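Local coordinates for cyanophage-like gp41-1 intein (Metagenome, PDB 6QAZ), which probably carries out protein splicing as a naturally split intein, excising itself while joining the two flanking polypeptides, at residues A[56-61]-A[87-92]. Residues are numbered along the deposited sequence; the frame is centred on the assembly and turned at random.
Sequences DGKEII and LYVKEM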
loop_
_atom_site.group_PDB
_atom_site.type_symbol
_atom_site.label_atom_id
_atom_site.label_comp_id
_atom_site.label_asym_id
_atom_site.label_seq_id
_atom_site.Cartn_x
_atom_site.Cartn_y
_atom_site.Cartn_z
ATOM N N ASP A 56 -10.455 -2.066 -12.052
ATOM C CA ASP A 56 -11.672 -1.536 -11.403
ATOM C C ASP A 56 -11.527 -0.052 -11.054
ATOM O O ASP A 56 -12.411 0.486 -10.351
ATOM C CB ASP A 56 -12.059 -2.375 -10.209
ATOM C CG ASP A 56 -11.020 -2.342 -9.118
ATOM O OD1 ASP A 56 -9.993 -1.646 -9.259
ATOM O OD2 ASP A 56 -11.261 -3.055 -8.091
ATOM N N GLY A 57 -10.477 0.589 -11.518
ATOM C CA GLY A 57 -10.270 2.012 -11.260
ATOM C C GLY A 57 -9.432 2.316 -10.043
ATOM O O GLY A 57 -8.955 3.447 -9.920
ATOM N N LYS A 58 -9.274 1.372 -9.121
ATOM C CA LYS A 58 -8.572 1.686 -7.874
ATOM C C LYS A 58 -7.129 2.074 -8.184
ATOM O O LYS A 58 -6.482 1.490 -9.054
ATOM C CB LYS A 58 -8.627 0.513 -6.909
ATOM C CG LYS A 58 -10.007 0.158 -6.425
ATOM C CD LYS A 58 -9.970 -0.971 -5.456
ATOM C CE LYS A 58 -11.292 -1.402 -4.868
ATOM N NZ LYS A 58 -12.272 -1.787 -5.882
ATOM N N GLU A 59 -6.623 3.035 -7.424
ATOM C CA GLU A 59 -5.263 3.560 -7.606
ATOM C C GLU A 59 -4.529 3.598 -6.293
ATOM O O GLU A 59 -5.148 3.816 -5.222
ATOM C CB GLU A 59 -5.304 5.015 -8.128
ATOM C CG GLU A 59 -5.799 5.246 -9.492
ATOM C CD GLU A 59 -6.006 6.755 -9.753
ATOM O OE1 GLU A 59 -5.380 7.632 -9.047
ATOM O OE2 GLU A 59 -6.671 7.035 -10.694
ATOM N N ILE A 60 -3.227 3.505 -6.363
ATOM C CA ILE A 60 -2.352 3.724 -5.208
ATOM C C ILE A 60 -1.067 4.345 -5.710
ATOM O O ILE A 60 -0.599 3.992 -6.807
ATOM C CB ILE A 60 -2.148 2.435 -4.401
ATOM C CG1 ILE A 60 -1.382 2.658 -3.159
ATOM C CG2 ILE A 60 -1.477 1.386 -5.240
ATOM C CD1 ILE A 60 -1.496 1.473 -2.164
ATOM N N ILE A 61 -0.490 5.211 -4.920
ATOM C CA ILE A 61 0.792 5.880 -5.240
ATOM C C ILE A 61 1.812 5.429 -4.210
ATOM O O ILE A 61 1.604 5.563 -3.000
ATOM C CB ILE A 61 0.610 7.399 -5.304
ATOM C CG1 ILE A 61 -0.238 7.771 -6.526
ATOM C CG2 ILE A 61 1.967 8.100 -5.364
ATOM C CD1 ILE A 61 -0.607 9.227 -6.567
ATOM N N LEU A 87 -3.222 -7.630 -8.557
ATOM C CA LEU A 87 -3.207 -7.360 -7.122
ATOM C C LEU A 87 -4.512 -7.846 -6.511
ATOM O O LEU A 87 -5.469 -8.110 -7.207
ATOM C CB LEU A 87 -2.973 -5.878 -6.834
ATOM C CG LEU A 87 -1.685 -5.287 -7.387
ATOM C CD1 LEU A 87 -1.495 -3.861 -6.911
ATOM C CD2 LEU A 87 -0.472 -6.131 -7.022
ATOM N N TYR A 88 -4.546 -7.913 -5.191
ATOM C CA TYR A 88 -5.770 -8.248 -4.459
ATOM C C TYR A 88 -6.450 -6.973 -4.016
ATOM O O TYR A 88 -5.795 -6.065 -3.488
ATOM C CB TYR A 88 -5.437 -9.101 -3.239
ATOM C CG TYR A 88 -4.825 -10.442 -3.561
ATOM C CD1 TYR A 88 -5.614 -11.530 -3.872
ATOM C CD2 TYR A 88 -3.453 -10.615 -3.575
ATOM C CE1 TYR A 88 -5.041 -12.763 -4.163
ATOM C CE2 TYR A 88 -2.864 -11.830 -3.870
ATOM C CZ TYR A 88 -3.660 -12.916 -4.164
ATOM O OH TYR A 88 -3.060 -14.101 -4.513
ATOM N N VAL A 89 -7.768 -6.934 -4.164
ATOM C CA VAL A 89 -8.580 -5.817 -3.662
ATOM C C VAL A 89 -9.505 -6.355 -2.599
ATOM O O VAL A 89 -9.706 -7.550 -2.457
ATOM C CB VAL A 89 -9.349 -5.093 -4.775
ATOM C CG1 VAL A 89 -8.386 -4.557 -5.800
ATOM C CG2 VAL A 89 -10.454 -5.926 -5.382
ATOM N N LYS A 90 -10.100 -5.472 -1.841
ATOM C CA LYS A 90 -10.943 -5.947 -0.736
ATOM C C LYS A 90 -12.095 -6.721 -1.349
ATOM O O LYS A 90 -12.710 -6.254 -2.279
ATOM C CB LYS A 90 -11.354 -4.811 0.185
ATOM C CG LYS A 90 -11.982 -5.241 1.498
ATOM C CD LYS A 90 -12.264 -4.065 2.440
ATOM C CE LYS A 90 -13.261 -4.422 3.517
ATOM N NZ LYS A 90 -13.757 -3.208 4.203
ATOM N N GLU A 91 -12.498 -7.899 -0.865
ATOM C CA GLU A 91 -11.843 -8.895 -0.041
ATOM C C GLU A 91 -11.282 -10.034 -0.912
ATOM O O GLU A 91 -12.001 -10.979 -1.392
ATOM C CB GLU A 91 -12.827 -9.548 0.918
ATOM C CG GLU A 91 -12.162 -10.172 2.130
ATOM C CD GLU A 91 -11.306 -9.183 2.913
ATOM O OE1 GLU A 91 -11.825 -8.161 3.339
ATOM O OE2 GLU A 91 -10.143 -9.422 3.037
ATOM N N MET A 92 -9.981 -10.018 -0.977
ATOM C CA MET A 92 -9.102 -10.948 -1.700
ATOM C C MET A 92 -9.614 -11.252 -3.105
ATOM O O MET A 92 -9.491 -12.368 -3.530
ATOM C CB MET A 92 -8.920 -12.204 -0.862
ATOM C CG MET A 92 -8.186 -11.938 0.434
ATOM S SD MET A 92 -6.575 -11.273 0.139
ATOM C CE MET A 92 -5.643 -12.661 -0.484
HETATM O O HOH W 1 -12.832 -3.982 -3.513
#
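Val89 lies against both members of the Asp56–Lys58 ion pair, its CG1 methyl meeting the lysine chain as well as a carboxylate oxygen. The methylenes of Lys58 cross the valine at a slant, with CD nearest, 3.9 Å from Val89 CG1. Asp56 and Val89 approach each other from opposite directions, Asp56 OD2 being 4.0 Å from both CG1 and CG2 of Val89. The lysine is extended as far as CE and then bends at its last torsion (chi4 57°), a turn that brings NZ to within 2.7 Å of Asp56 OD2 in a salt bridge. Asp56 is gripped at both oxygens: OD1 accepts from the backbone N of Lys58 at 3.1 Å in a nearly straight bond, and both donors approach from above the carboxylate plane. This double hold fixes the rotation of the carboxylate beside the valine. A water extends the contact, donating to Lys90 O at 2.6 Å and accepting a weak bond from Lys58 NZ. Val89 also packs on Leu54, and Lys58 touches Ile124 and Asp123. The bond from Lys58 N to Asp56 OD1 makes an Asx turn, here in the hairpin connection between strands 45-54 and 59-63, which is packed against the end of strand 86-89 in the beta-rich HINT (Hedgehog/intein) fold of inteins.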